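Local coordinates for protein 2,3,4,5-tetrahydropyridine-2,6-dicarboxylate N-succinyltransferase (Campylobacter jejuni, PDB 2RIJ) that probably catalyses the succinyl-CoA-dependent conversion of cyclic tetrahydrodipicolinate to acyclic N-succinyl-L-2-amino-6-oxopimelate, a step of lysine biosynthesis, at residues Cys313-Gly318 and Leu360-Asp365; Glu323-Leu328 and Gly369-Ala374. All blocks are in the same frame, centred on the assembly; numbering follows the deposited sequence.

Contact 1: Cys313-Gly318 and Leu360-Asp365; sequences CIVDAG and LHFRQD
The last coil of the left-handed parallel beta-helix meets strand 360-364 where I314 and V315 pair in parallel with H361 and F362. The end-to-end directions of 313-316 and 360-363 differ by 5°, and three backbone bonds hold the register: I314 N to L360 O (2.7 Å), F362 N to I314 O (2.8 Å) and D316 N to F362 O (3.1 Å). On one face of the sheet, I314 CB lies over the imidazole of H361 in a CH-pi contact, 4.2 Å from the ring centroid. The first torsion of H361 sets CG anti to its backbone N (chi1 -175°). At the edge of the ring, NE2 donates a nearly straight bond to D316 OD1 at 2.7 Å. OD1 lies close to the imidazole plane, yet the donor stands 38° above the carboxylate plane. Such a His-carboxylate bond limits the ring's rotation. D316, A317, R363, Q364 and D365 are predicted to bind succinyl-CoA, and strand 360-364 extends the hexapeptide-repeat sheet beside them. The other carboxylate oxygen, OD2, receives a water that also accepts from Q364 N. On the opposite face V315 CG2 approaches F362 CD2 at 4.1 Å, and V321 touches both side chains.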
loop_
_atom_site.group_PDB
_atom_site.type_symbol
_atom_site.label_atom_id
_atom_site.label_comp_id
_atom_site.label_asym_id
_atom_site.label_seq_id
_atom_site.Cartn_x
_atom_site.Cartn_y
_atom_site.Cartn_z
ATOM N N CYS A 313 -26.050 -4.598 7.643
ATOM C CA CYS A 313 -24.728 -4.066 7.421
ATOM C C CYS A 313 -23.809 -4.407 8.591
ATOM O O CYS A 313 -24.254 -4.555 9.721
ATOM C CB CYS A 313 -24.750 -2.559 7.227
ATOM S SG CYS A 313 -25.575 -1.991 5.723
ATOM N N ILE A 314 -22.520 -4.509 8.296
ATOM C CA ILE A 314 -21.502 -4.795 9.300
ATOM C C ILE A 314 -20.418 -3.752 9.200
ATOM O O ILE A 314 -19.952 -3.435 8.107
ATOM C CB ILE A 314 -20.869 -6.148 9.102
ATOM C CG1 ILE A 314 -21.918 -7.260 9.193
ATOM C CG2 ILE A 314 -19.729 -6.393 10.144
ATOM C CD1 ILE A 314 -21.298 -8.594 8.909
ATOM N N VAL A 315 -20.072 -3.172 10.340
ATOM C CA VAL A 315 -18.898 -2.298 10.466
ATOM C C VAL A 315 -17.951 -3.027 11.407
ATOM O O VAL A 315 -18.266 -3.288 12.571
ATOM C CB VAL A 315 -19.231 -0.913 10.987
ATOM C CG1 VAL A 315 -17.973 -0.045 11.132
ATOM C CG2 VAL A 315 -20.239 -0.184 10.060
ATOM N N ASP A 316 -16.791 -3.375 10.890
ATOM C CA ASP A 316 -15.820 -4.121 11.737
ATOM C C ASP A 316 -15.324 -3.260 12.921
ATOM O O ASP A 316 -15.235 -2.002 12.850
ATOM C CB ASP A 316 -14.590 -4.552 10.936
ATOM C CG ASP A 316 -14.813 -5.815 10.071
ATOM O OD1 ASP A 316 -15.907 -6.459 10.047
ATOM O OD2 ASP A 316 -13.820 -6.158 9.391
ATOM N N ALA A 317 -14.939 -3.943 13.986
ATOM C CA ALA A 317 -14.366 -3.271 15.129
ATOM C C ALA A 317 -13.245 -2.357 14.680
ATOM O O ALA A 317 -12.427 -2.702 13.793
ATOM C CB ALA A 317 -13.864 -4.315 16.161
ATOM N N GLY A 318 -13.234 -1.124 15.214
ATOM C CA GLY A 318 -12.122 -0.194 14.967
ATOM C C GLY A 318 -12.287 0.634 13.702
ATOM O O GLY A 318 -11.569 1.572 13.481
ATOM N N LEU A 360 -24.026 -4.197 3.361
ATOM C CA LEU A 360 -22.662 -3.694 3.284
ATOM C C LEU A 360 -21.805 -4.226 4.431
ATOM O O LEU A 360 -22.239 -4.368 5.572
ATOM C CB LEU A 360 -22.603 -2.161 3.325
ATOM C CG LEU A 360 -23.399 -1.362 2.273
ATOM C CD1 LEU A 360 -23.104 0.135 2.434
ATOM C CD2 LEU A 360 -23.004 -1.785 0.881
ATOM N N HIS A 361 -20.565 -4.482 4.098
ATOM C CA HIS A 361 -19.575 -4.894 5.077
ATOM C C HIS A 361 -18.384 -3.988 4.936
ATOM O O HIS A 361 -17.631 -4.068 3.956
ATOM C CB HIS A 361 -19.210 -6.358 4.910
ATOM C CG HIS A 361 -18.287 -6.879 5.971
ATOM N ND1 HIS A 361 -17.939 -8.206 6.051
ATOM C CD2 HIS A 361 -17.693 -6.268 7.028
ATOM C CE1 HIS A 361 -17.130 -8.380 7.085
ATOM N NE2 HIS A 361 -16.994 -7.226 7.715
ATOM N N PHE A 362 -18.210 -3.105 5.919
ATOM C CA PHE A 362 -17.087 -2.183 5.954
ATOM C C PHE A 362 -15.947 -2.822 6.769
ATOM O O PHE A 362 -16.110 -3.244 7.915
ATOM C CB PHE A 362 -17.456 -0.810 6.552
ATOM C CG PHE A 362 -18.485 -0.038 5.742
ATOM C CD1 PHE A 362 -18.080 0.762 4.693
ATOM C CD2 PHE A 362 -19.852 -0.141 6.010
ATOM C CE1 PHE A 362 -19.004 1.471 3.937
ATOM C CE2 PHE A 362 -20.777 0.591 5.259
ATOM C CZ PHE A 362 -20.347 1.386 4.243
ATOM N N ARG A 363 -14.809 -2.921 6.124
ATOM C CA ARG A 363 -13.624 -3.585 6.696
ATOM C C ARG A 363 -12.362 -2.953 6.167
ATOM O O ARG A 363 -12.400 -2.142 5.244
ATOM C CB ARG A 363 -13.682 -5.074 6.416
ATOM C CG ARG A 363 -13.871 -5.473 4.978
ATOM C CD ARG A 363 -13.923 -7.000 4.918
ATOM N NE ARG A 363 -14.137 -7.501 3.559
ATOM C CZ ARG A 363 -13.185 -7.569 2.630
ATOM N NH1 ARG A 363 -11.939 -7.158 2.889
ATOM N NH2 ARG A 363 -13.482 -8.065 1.428
ATOM N N GLN A 364 -11.246 -3.227 6.835
ATOM C CA GLN A 364 -9.940 -2.824 6.342
ATOM C C GLN A 364 -9.174 -4.018 5.798
ATOM O O GLN A 364 -9.183 -5.097 6.396
ATOM C CB GLN A 364 -9.096 -2.165 7.437
ATOM C CG GLN A 364 -7.812 -1.519 6.872
ATOM C CD GLN A 364 -7.266 -0.334 7.705
ATOM O OE1 GLN A 364 -7.665 -0.128 8.844
ATOM N NE2 GLN A 364 -6.355 0.444 7.108
ATOM N N ASP A 365 -8.531 -3.843 4.643
ATOM C CA ASP A 365 -7.641 -4.874 4.127
ATOM C C ASP A 365 -6.365 -4.818 4.954
ATOM O O ASP A 365 -5.685 -3.818 4.988
ATOM C CB ASP A 365 -7.370 -4.665 2.650
ATOM C CG ASP A 365 -6.552 -5.811 2.025
ATOM O OD1 ASP A 365 -5.457 -6.156 2.511
ATOM O OD2 ASP A 365 -7.001 -6.346 1.030
HETATM O O HOH W 1 -11.577 -4.786 9.233
HETATM O O HOH W 2 -9.257 1.155 11.022
#

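Contact 2: Glu323-Leu328 and Gly369-Ala374; sequences EGTKFL and GAMIVA
F327 and M371, a selenomethionine, meet beside the single parallel bridge L328-I372, in the sheet that extends the beta-helix, where strand 326-329 lies next to the edge strand 348-350. Strands 326-328 and 371-374 diverge by 61°, which agrees with pairing confined to one end. Two bonds secure it: L328 N to M371 O at 2.8 Å, almost straight at N-H, and V373 N to L328 O at 2.9 Å, whose donor stands 43° above the carbonyl plane.

The dense part is apolar. The side chains of F327 and M371 run side by side, pointing the same way. M371 CB approaches the ring at CD1 (3.7 Å), and the chain, bent at chi2 and chi3, returns its terminal CE to CE1 of the same ring, also at 3.7 Å. V373, two residues on from M371, sets CG1 against F327 CB at 3.7 Å.

Toward 323-325 the segments part: T325 CG2 comes no nearer to M371 than 4.5 Å, to CG, and G324, predicted to bind succinyl-CoA, is exposed. The K326 chain leads away from M371 to a salt bridge with E347 of the fourth subunit, while its carbonyl O, 3.5 Å from M371 CB, accepts a bond from S366 OG of the third subunit. The chemistry thus divides: apolar side chains and two backbone hydrogen bonds join the strands within the chain, whereas the polar groups of K326 serve contacts between subunits.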
loop_
_atom_site.group_PDB
_atom_site.type_symbol
_atom_site.label_atom_id
_atom_site.label_comp_id
_atom_site.label_asym_id
_atom_site.label_seq_id
_atom_site.Cartn_x
_atom_site.Cartn_y
_atom_site.Cartn_z
ATOM N N GLU A 323 -18.540 10.222 6.345
ATOM C CA GLU A 323 -19.129 10.703 5.099
ATOM C C GLU A 323 -18.097 10.835 3.977
ATOM O O GLU A 323 -18.389 10.567 2.798
ATOM C CB GLU A 323 -19.750 12.068 5.332
ATOM C CG GLU A 323 -21.017 12.072 6.097
ATOM C CD GLU A 323 -21.528 13.503 6.325
ATOM O OE1 GLU A 323 -21.477 14.314 5.368
ATOM O OE2 GLU A 323 -21.976 13.819 7.464
ATOM N N GLY A 324 -16.891 11.250 4.350
ATOM C CA GLY A 324 -15.826 11.450 3.403
ATOM C C GLY A 324 -14.803 10.369 3.264
ATOM O O GLY A 324 -13.923 10.452 2.395
ATOM N N THR A 325 -14.869 9.349 4.103
ATOM C CA THR A 325 -14.025 8.192 3.898
ATOM C C THR A 325 -14.271 7.557 2.544
ATOM O O THR A 325 -15.422 7.362 2.139
ATOM C CB THR A 325 -14.273 7.138 4.989
ATOM O OG1 THR A 325 -14.342 7.803 6.239
ATOM C CG2 THR A 325 -13.216 6.116 5.010
ATOM N N LYS A 326 -13.191 7.212 1.849
ATOM C CA LYS A 326 -13.300 6.474 0.595
ATOM C C LYS A 326 -13.113 4.988 0.824
ATOM O O LYS A 326 -12.265 4.571 1.610
ATOM C CB LYS A 326 -12.279 6.977 -0.403
ATOM C CG LYS A 326 -12.520 8.420 -0.841
ATOM C CD LYS A 326 -11.322 8.919 -1.644
ATOM C CE LYS A 326 -11.551 10.300 -2.130
ATOM N NZ LYS A 326 -10.422 10.654 -3.020
ATOM N N PHE A 327 -13.910 4.204 0.111
ATOM C CA PHE A 327 -13.914 2.745 0.178
ATOM C C PHE A 327 -13.797 2.150 -1.197
ATOM O O PHE A 327 -14.417 2.642 -2.154
ATOM C CB PHE A 327 -15.229 2.213 0.795
ATOM C CG PHE A 327 -15.436 2.667 2.208
ATOM C CD1 PHE A 327 -14.875 1.959 3.283
ATOM C CD2 PHE A 327 -16.107 3.861 2.480
ATOM C CE1 PHE A 327 -15.038 2.412 4.576
ATOM C CE2 PHE A 327 -16.235 4.306 3.782
ATOM C CZ PHE A 327 -15.702 3.606 4.808
ATOM N N LEU A 328 -13.048 1.047 -1.263
ATOM C CA LEU A 328 -12.899 0.251 -2.470
ATOM C C LEU A 328 -14.001 -0.789 -2.445
ATOM O O LEU A 328 -14.096 -1.563 -1.481
ATOM C CB LEU A 328 -11.524 -0.435 -2.491
ATOM C CG LEU A 328 -11.161 -1.326 -3.682
ATOM C CD1 LEU A 328 -10.944 -0.491 -4.899
ATOM C CD2 LEU A 328 -9.918 -2.181 -3.415
ATOM N N GLY A 369 -3.782 -2.247 3.622
ATOM C CA GLY A 369 -4.252 -1.103 4.363
ATOM C C GLY A 369 -5.476 -0.380 3.781
ATOM O O GLY A 369 -5.943 0.545 4.410
ATOM N N ALA A 370 -6.027 -0.838 2.653
ATOM C CA ALA A 370 -7.177 -0.187 1.964
ATOM C C ALA A 370 -8.479 -0.343 2.768
ATOM O O ALA A 370 -8.767 -1.416 3.321
ATOM C CB ALA A 370 -7.413 -0.748 0.564
HETATM N N MSE A 371 -9.282 0.714 2.778
HETATM C CA MSE A 371 -10.643 0.615 3.286
HETATM C C MSE A 371 -11.529 -0.014 2.217
HETATM O O MSE A 371 -11.544 0.419 1.045
HETATM C CB MSE A 371 -11.174 1.983 3.706
HETATM C CG MSE A 371 -10.407 2.627 4.819
HETATM SE SE MSE A 371 -10.554 1.599 6.447
HETATM C CE MSE A 371 -12.309 2.001 7.008
ATOM N N ILE A 372 -12.248 -1.050 2.621
ATOM C CA ILE A 372 -13.125 -1.796 1.694
ATOM C C ILE A 372 -14.594 -1.704 2.081
ATOM O O ILE A 372 -14.941 -1.703 3.243
ATOM C CB ILE A 372 -12.702 -3.304 1.599
ATOM C CG1 ILE A 372 -11.422 -3.437 0.768
ATOM C CG2 ILE A 372 -13.841 -4.202 1.011
ATOM C CD1 ILE A 372 -10.652 -4.711 1.047
ATOM N N VAL A 373 -15.461 -1.625 1.080
ATOM C CA VAL A 373 -16.869 -1.901 1.263
ATOM C C VAL A 373 -17.182 -3.169 0.427
ATOM O O VAL A 373 -16.890 -3.216 -0.780
ATOM C CB VAL A 373 -17.806 -0.730 0.952
ATOM C CG1 VAL A 373 -17.676 -0.218 -0.540
ATOM C CG2 VAL A 373 -19.238 -1.135 1.322
ATOM N N ALA A 374 -17.696 -4.201 1.085
ATOM C CA ALA A 374 -17.901 -5.532 0.484
ATOM C C ALA A 374 -19.286 -6.080 0.852
ATOM O O ALA A 374 -20.070 -5.396 1.519
ATOM C CB ALA A 374 -16.798 -6.487 0.924
#

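How the contacts relate
Contacts 1 and 2 lie in one mixed sheet, their centres about 9 Å apart, and are joined by the neighbouring antiparallel strands 360-364 and 371-375. The sheet order runs 314-315, 360-364, 371-375, 326-329. At the turn between the middle strands, Q364 NE2 lies 2.7 Å from G369 O and D365 N lies 2.8 Å from A370 O, both probable hydrogen bonds. F362 CD1 meets F327 CE1 at 3.5 Å with the rings edge-to-face, linking the two apolar sides, and D365 CB packs on I372 CD1 at 3.7 Å. Contact 1 holds five of the residues predicted to bind succinyl-CoA; contact 2 holds G324, and its I372 side chain touches that of R363.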